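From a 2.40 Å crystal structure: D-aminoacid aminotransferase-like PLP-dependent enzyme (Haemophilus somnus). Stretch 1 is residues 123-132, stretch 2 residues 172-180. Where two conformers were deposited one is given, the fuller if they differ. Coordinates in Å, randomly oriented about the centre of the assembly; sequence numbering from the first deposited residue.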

ATOM      1  N   ILE A 123       7.268   0.577  11.445  1.00 33.04           N
ATOM      2  CA  ILE A 123       8.134   1.755  11.435  1.00 32.45           C
ATOM      3  C   ILE A 123       7.415   2.925  10.824  1.00 32.82           C
ATOM      4  O   ILE A 123       6.307   2.796  10.316  1.00 33.47           O
ATOM      5  CB  ILE A 123       9.501   1.550  10.707  1.00 31.99           C
ATOM      6  CG1 ILE A 123       9.304   1.245   9.210  1.00 31.37           C
ATOM      7  CG2 ILE A 123      10.288   0.460  11.385  1.00 31.14           C
ATOM      8  CD1 ILE A 123      10.590   1.045   8.405  1.00 26.75           C
HETATM    9  N   MSE A 124       8.083   4.062  10.865  1.00 32.25           N
HETATM   10  CA  MSE A 124       7.548   5.288  10.342  1.00 32.17           C
HETATM   11  C   MSE A 124       8.717   6.020   9.697  1.00 32.09           C
HETATM   12  O   MSE A 124       9.636   6.460  10.371  1.00 32.06           O
HETATM   13  CB  MSE A 124       6.932   6.058  11.500  1.00 32.43           C
HETATM   14  CG  MSE A 124       6.431   7.417  11.140  1.00 32.98           C
HETATM   15 SE   MSE A 124       5.417   8.238  12.574  0.75 29.79          SE
HETATM   16  CE  MSE A 124       3.787   7.297  12.211  0.50 31.75           C
ATOM     17  N   ILE A 125       8.721   6.068   8.371  1.00 32.22           N
ATOM     18  CA  ILE A 125       9.871   6.579   7.639  1.00 31.74           C
ATOM     19  C   ILE A 125       9.857   8.102   7.521  1.00 32.19           C
ATOM     20  O   ILE A 125       8.962   8.705   6.897  1.00 33.13           O
ATOM     21  CB  ILE A 125       9.958   5.948   6.249  1.00 31.77           C
ATOM     22  CG1 ILE A 125      10.095   4.414   6.363  1.00 31.77           C
ATOM     23  CG2 ILE A 125      11.149   6.526   5.493  1.00 30.14           C
ATOM     24  CD1 ILE A 125       9.790   3.671   5.118  1.00 28.70           C
ATOM     25  N   ILE A 126      10.874   8.701   8.119  1.00 31.27           N
ATOM     26  CA  ILE A 126      11.084  10.119   8.080  1.00 30.55           C
ATOM     27  C   ILE A 126      12.113  10.408   7.009  1.00 30.48           C
ATOM     28  O   ILE A 126      13.298  10.087   7.156  1.00 30.33           O
ATOM     29  CB  ILE A 126      11.594  10.632   9.431  1.00 30.92           C
ATOM     30  CG1 ILE A 126      10.668  10.112  10.532  1.00 30.58           C
ATOM     31  CG2 ILE A 126      11.670  12.144   9.429  1.00 28.32           C
ATOM     32  CD1 ILE A 126       9.227  10.416  10.235  1.00 31.45           C
ATOM     33  N   ARG A 127      11.639  11.039   5.940  1.00 30.30           N
ATOM     34  CA  ARG A 127      12.452  11.361   4.785  1.00 30.10           C
ATOM     35  C   ARG A 127      12.453  12.859   4.556  1.00 30.25           C
ATOM     36  O   ARG A 127      11.409  13.463   4.275  1.00 29.43           O
ATOM     37  CB  ARG A 127      11.872  10.653   3.558  1.00 30.51           C
ATOM     38  CG  ARG A 127      12.590  10.912   2.234  1.00 31.00           C
ATOM     39  CD  ARG A 127      11.790  10.420   1.036  1.00 33.18           C
ATOM     40  NE  ARG A 127      12.502  10.693  -0.197  1.00 36.16           N
ATOM     41  CZ  ARG A 127      12.484  11.859  -0.839  1.00 38.10           C
ATOM     42  NH1 ARG A 127      11.752  12.848  -0.386  1.00 40.77           N
ATOM     43  NH2 ARG A 127      13.181  12.038  -1.944  1.00 38.88           N
ATOM     44  N   GLN A 128      13.641  13.447   4.672  1.00 30.59           N
ATOM     45  CA  GLN A 128      13.826  14.854   4.382  1.00 30.90           C
ATOM     46  C   GLN A 128      12.852  15.669   5.202  1.00 30.06           C
ATOM     47  O   GLN A 128      12.166  16.531   4.680  1.00 30.14           O
ATOM     48  CB  GLN A 128      13.648  15.097   2.878  1.00 31.22           C
ATOM     49  CG  GLN A 128      14.911  14.675   2.113  1.00 34.88           C
ATOM     50  CD  GLN A 128      14.787  14.687   0.580  1.00 38.99           C
ATOM     51  OE1 GLN A 128      14.251  15.626  -0.012  1.00 41.45           O
ATOM     52  NE2 GLN A 128      15.313  13.639  -0.061  1.00 40.28           N
ATOM     53  N   GLY A 129      12.772  15.307   6.482  1.00 29.65           N
ATOM     54  CA  GLY A 129      12.035  16.037   7.526  1.00 28.76           C
ATOM     55  C   GLY A 129      10.554  15.695   7.609  1.00 28.56           C
ATOM     56  O   GLY A 129       9.826  16.154   8.502  1.00 27.83           O
ATOM     57  N   LYS A 130      10.100  14.876   6.667  1.00 28.49           N
ATOM     58  CA  LYS A 130       8.681  14.614   6.547  1.00 28.29           C
ATOM     59  C   LYS A 130       8.334  13.179   6.904  1.00 28.22           C
ATOM     60  O   LYS A 130       9.126  12.251   6.696  1.00 27.94           O
ATOM     61  CB  LYS A 130       8.191  15.042   5.148  1.00 28.29           C
ATOM     62  CG  LYS A 130       8.774  16.398   4.730  1.00 29.79           C
ATOM     63  CD  LYS A 130       8.040  17.179   3.682  1.00 30.58           C
ATOM     64  CE  LYS A 130       9.078  17.927   2.793  1.00 30.81           C
ATOM     65  N   VAL A 131       7.165  13.030   7.527  1.00 28.03           N
ATOM     66  CA  VAL A 131       6.594  11.723   7.814  1.00 27.99           C
ATOM     67  C   VAL A 131       6.032  11.211   6.483  1.00 28.60           C
ATOM     68  O   VAL A 131       5.261  11.907   5.804  1.00 28.55           O
ATOM     69  CB  VAL A 131       5.434  11.797   8.838  1.00 28.42           C
ATOM     70  CG1 VAL A 131       4.807  10.404   9.057  1.00 26.13           C
ATOM     71  CG2 VAL A 131       5.912  12.410  10.121  1.00 26.86           C
ATOM     72  N   THR A 132       6.440  10.006   6.104  1.00 29.40           N
ATOM     73  CA  THR A 132       5.987   9.404   4.858  1.00 29.48           C
ATOM     74  C   THR A 132       5.192   8.150   5.141  1.00 30.02           C
ATOM     75  O   THR A 132       4.057   8.231   5.576  1.00 29.96           O
ATOM     76  CB  THR A 132       7.150   9.181   3.878  1.00 29.40           C
ATOM     77  OG1 THR A 132       8.106   8.253   4.428  1.00 29.24           O
ATOM     78  CG2 THR A 132       7.834  10.554   3.574  1.00 29.70           C
ATOM     79  N   ARG A 172      -2.350  16.252   4.219  1.00 30.16           N
ATOM     80  CA  ARG A 172      -1.640  17.412   4.723  1.00 31.18           C
ATOM     81  C   ARG A 172      -0.156  17.172   4.877  1.00 30.18           C
ATOM     82  O   ARG A 172       0.277  16.080   5.190  1.00 29.61           O
ATOM     83  CB  ARG A 172      -2.141  17.817   6.108  1.00 31.99           C
ATOM     84  CG  ARG A 172      -3.564  18.307   6.189  1.00 36.71           C
ATOM     85  CD  ARG A 172      -3.544  19.477   7.157  1.00 41.41           C
ATOM     86  NE  ARG A 172      -4.712  19.636   8.027  1.00 45.61           N
ATOM     87  CZ  ARG A 172      -4.742  19.297   9.326  1.00 46.80           C
ATOM     88  NH1 ARG A 172      -3.690  18.742   9.934  1.00 46.97           N
ATOM     89  NH2 ARG A 172      -5.836  19.510  10.028  1.00 46.93           N
ATOM     90  N   GLU A 173       0.609  18.236   4.745  1.00 29.76           N
ATOM     91  CA  GLU A 173       2.033  18.138   4.926  1.00 29.97           C
ATOM     92  C   GLU A 173       2.330  17.889   6.409  1.00 29.13           C
ATOM     93  O   GLU A 173       1.884  18.637   7.251  1.00 29.27           O
ATOM     94  CB  GLU A 173       2.735  19.402   4.398  1.00 30.13           C
ATOM     95  CG  GLU A 173       4.210  19.281   4.547  1.00 33.01           C
ATOM     96  CD  GLU A 173       5.001  20.253   3.712  1.00 36.09           C
ATOM     97  OE1 GLU A 173       4.478  21.340   3.425  1.00 37.30           O
ATOM     98  OE2 GLU A 173       6.169  19.924   3.370  1.00 38.13           O
ATOM     99  N   ILE A 174       3.067  16.830   6.719  1.00 28.31           N
ATOM    100  CA  ILE A 174       3.366  16.491   8.114  1.00 27.75           C
ATOM    101  C   ILE A 174       4.841  16.367   8.361  1.00 27.61           C
ATOM    102  O   ILE A 174       5.474  15.402   7.979  1.00 27.87           O
ATOM    103  CB  ILE A 174       2.750  15.141   8.538  1.00 27.52           C
ATOM    104  CG1 ILE A 174       1.226  15.156   8.388  1.00 28.36           C
ATOM    105  CG2 ILE A 174       3.120  14.822   9.974  1.00 26.06           C
ATOM    106  CD1 ILE A 174       0.568  13.761   8.662  1.00 28.43           C
ATOM    107  N   PHE A 175       5.393  17.351   9.029  1.00 27.67           N
ATOM    108  CA  PHE A 175       6.814  17.304   9.386  1.00 27.48           C
ATOM    109  C   PHE A 175       6.935  16.455  10.594  1.00 27.68           C
ATOM    110  O   PHE A 175       5.977  16.304  11.330  1.00 27.42           O
ATOM    111  CB  PHE A 175       7.386  18.683   9.684  1.00 26.41           C
ATOM    112  CG  PHE A 175       7.454  19.561   8.491  1.00 27.23           C
ATOM    113  CD1 PHE A 175       6.376  20.340   8.127  1.00 28.28           C
ATOM    114  CD2 PHE A 175       8.590  19.616   7.717  1.00 27.86           C
ATOM    115  CE1 PHE A 175       6.434  21.146   6.998  1.00 29.30           C
ATOM    116  CE2 PHE A 175       8.644  20.439   6.595  1.00 28.76           C
ATOM    117  CZ  PHE A 175       7.562  21.185   6.231  1.00 27.69           C
ATOM    118  N   PHE A 176       8.123  15.906  10.794  1.00 28.16           N
ATOM    119  CA  PHE A 176       8.380  15.083  11.945  1.00 28.33           C
ATOM    120  C   PHE A 176       8.068  15.824  13.240  1.00 27.94           C
ATOM    121  O   PHE A 176       7.564  15.263  14.223  1.00 27.88           O
ATOM    122  CB  PHE A 176       9.824  14.661  11.927  1.00 29.09           C
ATOM    123  CG  PHE A 176      10.190  13.809  13.085  1.00 31.65           C
ATOM    124  CD1 PHE A 176       9.543  12.585  13.274  1.00 34.30           C
ATOM    125  CD2 PHE A 176      11.141  14.231  14.006  1.00 30.74           C
ATOM    126  CE1 PHE A 176       9.857  11.783  14.360  1.00 34.48           C
ATOM    127  CE2 PHE A 176      11.466  13.443  15.076  1.00 31.21           C
ATOM    128  CZ  PHE A 176      10.833  12.213  15.259  1.00 32.90           C
ATOM    129  N   GLU A 177       8.330  17.110  13.217  1.00 27.90           N
ATOM    130  CA  GLU A 177       8.096  17.939  14.387  1.00 28.30           C
ATOM    131  C   GLU A 177       6.618  18.015  14.727  1.00 27.45           C
ATOM    132  O   GLU A 177       6.212  18.401  15.828  1.00 27.57           O
ATOM    133  CB  GLU A 177       8.586  19.342  14.094  1.00 29.34           C
ATOM    134  CG  GLU A 177      10.013  19.391  13.658  1.00 32.81           C
ATOM    135  CD  GLU A 177      10.904  19.441  14.854  1.00 38.67           C
ATOM    136  OE1 GLU A 177      10.464  18.947  15.932  1.00 41.36           O
ATOM    137  OE2 GLU A 177      12.020  20.015  14.736  1.00 44.16           O
ATOM    138  N   ASP A 178       5.816  17.685  13.741  1.00 27.21           N
ATOM    139  CA  ASP A 178       4.362  17.771  13.852  1.00 27.30           C
ATOM    140  C   ASP A 178       3.755  16.597  14.612  1.00 27.17           C
ATOM    141  O   ASP A 178       2.604  16.664  14.988  1.00 27.16           O
ATOM    142  CB  ASP A 178       3.696  17.847  12.467  1.00 26.87           C
ATOM    143  CG  ASP A 178       3.881  19.212  11.799  1.00 26.55           C
ATOM    144  OD1 ASP A 178       3.940  20.255  12.498  1.00 23.31           O
ATOM    145  OD2 ASP A 178       3.923  19.228  10.558  1.00 24.49           O
ATOM    146  N   LEU A 179       4.515  15.538  14.850  1.00 27.22           N
ATOM    147  CA  LEU A 179       3.901  14.353  15.455  1.00 27.74           C
ATOM    148  C   LEU A 179       3.289  14.769  16.787  1.00 27.99           C
ATOM    149  O   LEU A 179       2.298  14.223  17.228  1.00 28.24           O
ATOM    150  CB  LEU A 179       4.893  13.194  15.618  1.00 27.57           C
ATOM    151  CG  LEU A 179       5.282  12.504  14.305  1.00 28.17           C
ATOM    152  CD1 LEU A 179       6.379  11.431  14.482  1.00 27.06           C
ATOM    153  CD2 LEU A 179       4.028  11.924  13.681  1.00 25.03           C
ATOM    154  N   ALA A 180       3.854  15.810  17.369  1.00 28.16           N
ATOM    155  CA  ALA A 180       3.411  16.326  18.652  1.00 28.38           C
ATOM    156  C   ALA A 180       1.908  16.559  18.621  1.00 29.08           C
ATOM    157  O   ALA A 180       1.190  16.269  19.600  1.00 28.75           O
ATOM    158  CB  ALA A 180       4.138  17.657  18.976  1.00 26.91           C
TER

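The polar side of this contact is settled almost entirely by backbone. Two hydrogen bonds cross between the stretches, and they flank a single beta bridge that pairs K130 with F175, whose CA atoms lie 4.3 Å apart. In one, the amide F176 N donates to G129 O at 2.9 Å with an angle of 162° at the hydrogen; in the other, V131 N donates to I174 O, also at 2.9 Å and 167°. Both are short and nearly straight. Each stretch supplies one donor and one acceptor to the other. The same two carbonyls also receive CA-H...O contacts, F175 CA to G129 O at 3.3 Å and K130 CA to I174 O at 3.6 Å. These follow from the close backbone approach at the bridge and supplement the amide bonds.

Neither partner arrives unprepared. Stretch 1 presents the end of a hairpin, with a type I' turn from R127 to K130. R127 N reaches K130 O at 2.9 Å, and K130 N reaches R127 O at 3.1 Å, so the polar backbone atoms of K130 are already spent within its own stretch. Its neighbours G129 and V131 are the ones that bond across. G129 occupies a turn position with positive phi, a conformation that by itself favours glycine. Further along, I125 O accepts from both T132 N at 2.9 Å and T132 OG1 at 2.7 Å, tying the two arms together further from the turn, while the T132 CB points away from the contact.

Stretch 2 is organised around D178. Its OD2 accepts from F175 N at 2.8 Å, while D178 N returns a bond to F175 O, likewise at 2.8 Å. This reciprocal pair satisfies both polar backbone atoms of the bridged residue within its own stretch, just as the turn does for K130. L179 N then bonds to F176 O at 3.1 Å in the 3-10 segment. The rule is economical: at the bridge, each central residue is satisfied locally, and the cross-stretch hydrogen bonds fall to the residues around it.

Apolar side chains fill in beside this frame. V131 points toward stretch 2, and its CG2 meets I174 CG2 at 3.7 Å and L179 CD2 at 4.1 Å, so one methyl touches residues on both sides of the F175–F176 pair in sequence. The two alternate residues before the turn that also point across add to this: I126 CD1 lies 3.7 Å from F176 CD1, and M124, a selenomethionine, has its SE 3.8 Å from L179 CD1. I123, I125 and R127, between and around them, stay out of reach.

At the exposed margin, F175 CB points away overall. E173 starts sideways, but its end comes nearer, bringing OE2 to 3.3 Å from K130 CD. With NZ not modelled, the coordinates give no salt bridge here, and this approach of carboxylate to methylene is all they support.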